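Local structure of endo alpha-1,4 polygalactosaminidase (6OJ1) at residues 127-130 against 131-135; 167-170 against 171-175; 217-220 against 221-224. The protein hydrolyses alpha-1,4-linked galactosamine polymers at internal positions, as an endo-acting glycoside hydrolase that disrupts microbial biofilms. One frame throughout, in Å; residues are numbered along the deposited sequence.

Contacts 1 and 2 lie on successive helices of a (beta/alpha)-barrel, 124-140 and 163-179, which touch each other; the centres of the two contacts are about 12 Å apart. Each is regular helix with one face buried and another carrying polar groups: an amide-carboxylate bond in contact 1, an asparagine beside a glycan in contact 2. Contact 3, its centre about 19 Å from that of contact 2, is a short, weakly bonded turn where backbone carbonyls do most of the work and buried rings face inward while the polar end is exposed.

Contact 1: 127-130 against 131-135; sequences RQIM and LDRLD
Q128 and D132, one helical turn apart, supply the side-chain hydrogen bond of this contact. NE2 of Q128 donates to OD1 of D132 over 3.1 Å, with an N-H...O angle of 156°. The bond lies in the plane of the Q128 amide but reaches OD1 from above the carboxylate plane, 40° out of it; the amide and carboxylate planes are well turned against each other. A bend at chi2 of Q128 (58°) carries the amide forward along the helix toward D132. The other carboxylate oxygen, OD2, is engaged by K100 in a salt bridge, which probably favours the ionised form of D132.

Van der Waals contacts accompany the hydrogen bond. The Q128 chain crosses L131 at about a right angle, OE1 coming to 3.8 Å from CD1 of L131. On the inward face, M130 and R133 run side by side in the same direction: SD of M130 is 3.9 Å from CD of R133, and CE of M130 is 3.9 Å from NH1 of R133. CG2 of I129 adds a second neighbour, 3.9 Å from NE of R133. The extended arginine chain has both residues along its N-terminal side, and its NE forms a salt bridge with D97.

The backbone contributes the regular helical ladder, four bonds from 131-134 back to 127-130, among them N of L134 to O of M130 at 2.9 Å.

Beyond the segments, R127 leaves the contact for helix 163-179, where it bonds S168 and makes a cation-pi contact with F172. M130, L131 and L134 pack on that same helix, while M130, R133 and L134 also touch F86 of strand 81-87, so helix 124-140 is seated against both neighbours.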
# COMPACT_ATOMS: atom_id res chain seq x y z
N ARG A 127 2.97 11.31 -13.63
CA ARG A 127 3.97 11.56 -12.59
C ARG A 127 3.71 12.88 -11.87
O ARG A 127 3.83 12.95 -10.64
CB ARG A 127 5.36 11.49 -13.22
CG ARG A 127 5.67 10.05 -13.59
CD ARG A 127 7.10 9.88 -14.01
NE ARG A 127 7.46 8.47 -14.16
CZ ARG A 127 8.71 8.03 -14.06
NH1 ARG A 127 9.68 8.88 -13.77
NH2 ARG A 127 8.97 6.74 -14.22
N GLN A 128 3.28 13.92 -12.60
CA GLN A 128 2.99 15.19 -11.93
C GLN A 128 1.77 15.07 -11.03
O GLN A 128 1.73 15.67 -9.96
CB GLN A 128 2.80 16.31 -12.95
CG GLN A 128 2.62 17.70 -12.31
CD GLN A 128 3.78 18.10 -11.41
OE1 GLN A 128 4.92 18.18 -11.86
NE2 GLN A 128 3.49 18.37 -10.13
N ILE A 129 0.75 14.32 -11.46
CA ILE A 129 -0.41 14.10 -10.59
C ILE A 129 0.02 13.40 -9.30
O ILE A 129 -0.43 13.75 -8.20
CB ILE A 129 -1.51 13.31 -11.32
CG1 ILE A 129 -2.11 14.14 -12.46
CG2 ILE A 129 -2.63 12.85 -10.33
CD1 ILE A 129 -2.92 13.29 -13.45
N MET A 130 0.91 12.41 -9.42
CA MET A 130 1.37 11.72 -8.21
C MET A 130 2.19 12.64 -7.32
O MET A 130 2.13 12.51 -6.09
CB MET A 130 2.17 10.46 -8.57
CG MET A 130 1.33 9.44 -9.36
SD MET A 130 -0.31 9.16 -8.63
CE MET A 130 -1.24 8.60 -10.07
N LEU A 131 2.96 13.57 -7.91
CA LEU A 131 3.63 14.57 -7.09
C LEU A 131 2.62 15.45 -6.37
O LEU A 131 2.82 15.80 -5.21
CB LEU A 131 4.56 15.44 -7.94
CG LEU A 131 5.78 14.75 -8.54
CD1 LEU A 131 6.54 15.76 -9.37
CD2 LEU A 131 6.65 14.18 -7.43
N ASP A 132 1.54 15.84 -7.06
CA ASP A 132 0.48 16.60 -6.40
C ASP A 132 -0.13 15.81 -5.23
O ASP A 132 -0.44 16.38 -4.18
CB ASP A 132 -0.63 16.97 -7.39
CG ASP A 132 -0.19 17.95 -8.47
OD1 ASP A 132 0.93 18.50 -8.41
OD2 ASP A 132 -0.99 18.14 -9.42
N ARG A 133 -0.33 14.50 -5.42
CA ARG A 133 -0.89 13.68 -4.35
C ARG A 133 0.09 13.54 -3.19
O ARG A 133 -0.32 13.55 -2.03
CB ARG A 133 -1.29 12.30 -4.89
CG ARG A 133 -2.56 12.35 -5.78
CD ARG A 133 -2.88 11.00 -6.42
NE ARG A 133 -4.12 11.06 -7.20
CZ ARG A 133 -4.73 10.00 -7.72
NH1 ARG A 133 -4.22 8.78 -7.58
NH2 ARG A 133 -5.87 10.16 -8.39
N LEU A 134 1.40 13.44 -3.49
CA LEU A 134 2.40 13.42 -2.42
C LEU A 134 2.44 14.74 -1.67
O LEU A 134 2.65 14.76 -0.45
CB LEU A 134 3.78 13.09 -2.99
CG LEU A 134 3.91 11.64 -3.52
CD1 LEU A 134 5.28 11.47 -4.22
CD2 LEU A 134 3.74 10.59 -2.42
N ASP A 135 2.28 15.87 -2.38
CA ASP A 135 2.13 17.16 -1.72
C ASP A 135 0.98 17.12 -0.73
O ASP A 135 1.11 17.57 0.42
CB ASP A 135 1.87 18.27 -2.74
CG ASP A 135 3.10 18.69 -3.52
OD1 ASP A 135 4.22 18.19 -3.26
OD2 ASP A 135 2.93 19.54 -4.42

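Contact 2: 167-170 against 171-175; sequences ISFV and NFLAN. With NAG (2-acetamido-2-deoxy-beta-D-glucopyranose), chain E.
The beta-alpha-beta unit of strand 144-148, helix 163-179 and strand 183-187, one of the repeating steps of the (beta/alpha)-barrel, carries this contact on its helix, where F169 meets L173 and I167 meets N171. The buried side is a CH-pi arrangement. CD1 of L173 sits over one face of the F169 ring, 4.0 Å from the centroid and 22° off the ring normal; its nearest ring atom is CE2 of F169, at 3.7 Å. The other methyl, CD2 of L173, lies farther from the ring, near CE1 and CZ. F169 reaches this place because its CG stands anti to the backbone N (chi1 -175°), which swings the ring along the helix toward the next turn. F172 crosses the F169 side chain obliquely, CD2 of F172 lying 4.2 Å from CD1 of F169, while O of F169 lies at the edge of the F172 ring, 3.8 Å from CD2 of F172. Helical backbone bonds tie the segments, such as N of L173 to O of F169.

On another face, I167 and N171 point the same way, with CG2 of I167 alongside ND2 of N171 at 3.7 Å. Both border a glycan attached to the protein itself: the acetamido methyl C8 of the NAG comes to 3.3 Å from OD1 of N171, and CG2 of I167 is 3.9 Å from O3 of the NAG. The N171 amide is gripped at both ends, OD1 accepting from N199 and ND2 donating to O of S195, which is also hydrogen-bonded to the sugar.

The bonds to N199 and S195 fix the rotation of the N171 amide, so the sugar's methyl meets a surface of set orientation, whereas F169 and L173 meet through CH-pi and apolar contact and F172 also takes a cation-pi contact from R127.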
# COMPACT_ATOMS: atom_id res chain seq x y z
N ILE A 167 9.98 -0.04 -11.89
CA ILE A 167 11.17 0.27 -11.11
C ILE A 167 11.46 1.76 -11.17
O ILE A 167 11.67 2.41 -10.15
CB ILE A 167 12.37 -0.57 -11.59
CG1 ILE A 167 12.16 -2.04 -11.23
CG2 ILE A 167 13.65 -0.08 -10.94
CD1 ILE A 167 13.01 -3.03 -12.06
N SER A 168 11.46 2.33 -12.39
CA SER A 168 11.66 3.76 -12.55
C SER A 168 10.62 4.54 -11.75
O SER A 168 10.94 5.50 -11.05
CB SER A 168 11.58 4.14 -14.04
OG SER A 168 11.57 5.55 -14.23
N PHE A 169 9.36 4.13 -11.87
CA PHE A 169 8.24 4.84 -11.25
C PHE A 169 8.32 4.75 -9.74
O PHE A 169 8.16 5.76 -9.04
CB PHE A 169 6.93 4.24 -11.76
CG PHE A 169 5.68 4.96 -11.30
CD1 PHE A 169 5.50 6.32 -11.53
CD2 PHE A 169 4.67 4.24 -10.68
CE1 PHE A 169 4.31 6.96 -11.12
CE2 PHE A 169 3.48 4.87 -10.28
CZ PHE A 169 3.32 6.23 -10.51
N VAL A 170 8.58 3.55 -9.21
CA VAL A 170 8.63 3.37 -7.77
C VAL A 170 9.79 4.17 -7.18
O VAL A 170 9.65 4.82 -6.14
CB VAL A 170 8.70 1.87 -7.42
CG1 VAL A 170 9.16 1.67 -5.98
CG2 VAL A 170 7.33 1.19 -7.66
N ASN A 171 10.95 4.15 -7.84
CA ASN A 171 12.06 4.92 -7.29
C ASN A 171 11.80 6.42 -7.41
O ASN A 171 12.19 7.19 -6.52
CB ASN A 171 13.37 4.53 -7.98
CG ASN A 171 13.95 3.25 -7.40
OD1 ASN A 171 13.95 3.06 -6.18
ND2 ASN A 171 14.43 2.36 -8.27
N PHE A 172 11.11 6.85 -8.47
CA PHE A 172 10.66 8.23 -8.59
C PHE A 172 9.74 8.62 -7.44
O PHE A 172 9.92 9.67 -6.81
CB PHE A 172 9.94 8.42 -9.93
CG PHE A 172 9.02 9.61 -9.99
CD1 PHE A 172 9.51 10.86 -10.30
CD2 PHE A 172 7.64 9.45 -9.78
CE1 PHE A 172 8.65 11.96 -10.37
CE2 PHE A 172 6.78 10.53 -9.85
CZ PHE A 172 7.30 11.79 -10.15
N LEU A 173 8.74 7.78 -7.15
CA LEU A 173 7.84 8.03 -6.03
C LEU A 173 8.61 8.07 -4.71
O LEU A 173 8.33 8.91 -3.85
CB LEU A 173 6.75 6.96 -5.97
CG LEU A 173 5.74 6.90 -7.12
CD1 LEU A 173 4.83 5.68 -6.92
CD2 LEU A 173 4.90 8.19 -7.19
N ALA A 174 9.58 7.16 -4.53
CA ALA A 174 10.32 7.10 -3.27
C ALA A 174 11.16 8.35 -3.06
O ALA A 174 11.18 8.92 -1.96
CB ALA A 174 11.23 5.86 -3.23
N ASN A 175 11.88 8.79 -4.09
CA ASN A 175 12.67 10.00 -3.96
C ASN A 175 11.78 11.21 -3.69
O ASN A 175 12.14 12.08 -2.89
CB ASN A 175 13.52 10.20 -5.21
CG ASN A 175 14.55 9.10 -5.38
OD1 ASN A 175 14.97 8.47 -4.40
ND2 ASN A 175 14.97 8.87 -6.62
C1 NAG E . 20.37 1.71 -8.54
C2 NAG E . 18.89 1.40 -8.85
C3 NAG E . 18.68 -0.09 -9.14
C4 NAG E . 19.67 -0.57 -10.19
C5 NAG E . 21.09 -0.25 -9.73
C6 NAG E . 22.16 -0.70 -10.70
C7 NAG E . 17.99 1.38 -6.53
C8 NAG E . 17.01 2.02 -5.59
N2 NAG E . 18.00 1.86 -7.78
O3 NAG E . 17.34 -0.28 -9.58
O4 NAG E . 19.56 -1.96 -10.51
O5 NAG E . 21.22 1.17 -9.58
O6 NAG E . 22.32 0.21 -11.78
O7 NAG E . 18.73 0.46 -6.17

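Contact 3: 217-220 against 221-224; sequences YAVF and PQNG
The side chain of N223 bonds back to the carbonyl of V219. ND2 of N223 donates to O of V219 over 2.7 Å in a nearly straight bond (174°), with the oxygen in the plane of the asparagine amide. CG of N223 stands anti to its carbonyl carbon (chi1 -69°), which folds the amide back over the turn and puts ND2 3.4 Å from CG2 of V219. The same carbonyl also receives a weak bond from N of N223. That N-H is shared, since it reaches O of F220 at 2.9 Å, approaching from above the carbonyl plane.

The remaining backbone bond across the segments is N of Q222 to O of A218, at 3.2 Å. P221 has no N-H to offer; its CD lies against O of A218 at 3.2 Å, and farther from O of Y217, which accepts from N of F220. Helix 219-222 is thus short and irregular. It ends in a Schellman motif with G224 as the C-prime residue: N of G224 donates to O of P221 at 2.9 Å, the next residue's N approaches O of F220, and the positive phi of G224 (77°) turns the chain out of the helix.

Apolar contact joins CB of F220 to CD of P221 at 3.2 Å. CG of Q222 makes a van der Waals contact with the carbonyl O of A218 at 3.2 Å, and the extended chain carries its amide back over A218 and V219. F220, turned inward, touches I193, S203 of strand 202-206 and V227 of strand 227-231. P221 meets V38 and N260, and its carbonyl makes a weak hydrogen bond to O6 of a NAG.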
# COMPACT_ATOMS: atom_id res chain seq x y z
N TYR A 217 8.88 -12.08 -0.20
CA TYR A 217 8.76 -10.84 0.56
C TYR A 217 9.55 -10.88 1.87
O TYR A 217 9.76 -9.82 2.47
CB TYR A 217 7.28 -10.55 0.81
CG TYR A 217 6.57 -10.33 -0.51
CD1 TYR A 217 6.53 -9.06 -1.08
CD2 TYR A 217 5.99 -11.39 -1.21
CE1 TYR A 217 5.89 -8.85 -2.29
CE2 TYR A 217 5.36 -11.19 -2.43
CZ TYR A 217 5.32 -9.91 -2.96
OH TYR A 217 4.72 -9.67 -4.17
N ALA A 218 10.01 -12.06 2.29
CA ALA A 218 10.77 -12.19 3.53
C ALA A 218 12.12 -11.48 3.48
O ALA A 218 12.74 -11.31 4.53
CB ALA A 218 10.97 -13.67 3.87
N VAL A 219 12.58 -11.07 2.29
CA VAL A 219 13.83 -10.31 2.21
C VAL A 219 13.71 -8.95 2.90
O VAL A 219 14.72 -8.38 3.32
CB VAL A 219 14.26 -10.16 0.73
CG1 VAL A 219 13.23 -9.39 -0.09
CG2 VAL A 219 15.62 -9.50 0.63
N PHE A 220 12.49 -8.43 3.06
CA PHE A 220 12.35 -7.15 3.77
C PHE A 220 12.78 -7.28 5.22
O PHE A 220 13.69 -6.55 5.65
CB PHE A 220 10.93 -6.60 3.60
CG PHE A 220 10.70 -5.91 2.28
CD1 PHE A 220 10.33 -6.64 1.16
CD2 PHE A 220 10.89 -4.53 2.16
CE1 PHE A 220 10.12 -6.01 -0.06
CE2 PHE A 220 10.67 -3.89 0.94
CZ PHE A 220 10.29 -4.62 -0.17
N PRO A 221 12.19 -8.17 6.03
CA PRO A 221 12.67 -8.29 7.42
C PRO A 221 14.09 -8.79 7.53
O PRO A 221 14.79 -8.44 8.49
CB PRO A 221 11.66 -9.25 8.07
CG PRO A 221 11.00 -9.94 6.95
CD PRO A 221 10.96 -8.97 5.82
N GLN A 222 14.56 -9.59 6.57
CA GLN A 222 15.97 -9.97 6.54
C GLN A 222 16.87 -8.74 6.42
O GLN A 222 18.03 -8.80 6.82
CB GLN A 222 16.22 -10.96 5.40
CG GLN A 222 15.56 -12.32 5.61
CD GLN A 222 15.53 -13.21 4.36
OE1 GLN A 222 16.03 -12.84 3.30
NE2 GLN A 222 14.93 -14.39 4.49
N ASN A 223 16.34 -7.64 5.89
CA ASN A 223 17.06 -6.37 5.84
C ASN A 223 16.49 -5.34 6.82
O ASN A 223 16.65 -4.13 6.61
CB ASN A 223 17.07 -5.82 4.42
CG ASN A 223 17.92 -6.64 3.49
OD1 ASN A 223 19.11 -6.36 3.31
ND2 ASN A 223 17.34 -7.69 2.91
N GLY A 224 15.82 -5.80 7.88
CA GLY A 224 15.36 -4.88 8.90
C GLY A 224 14.12 -4.09 8.56
O GLY A 224 13.86 -3.06 9.20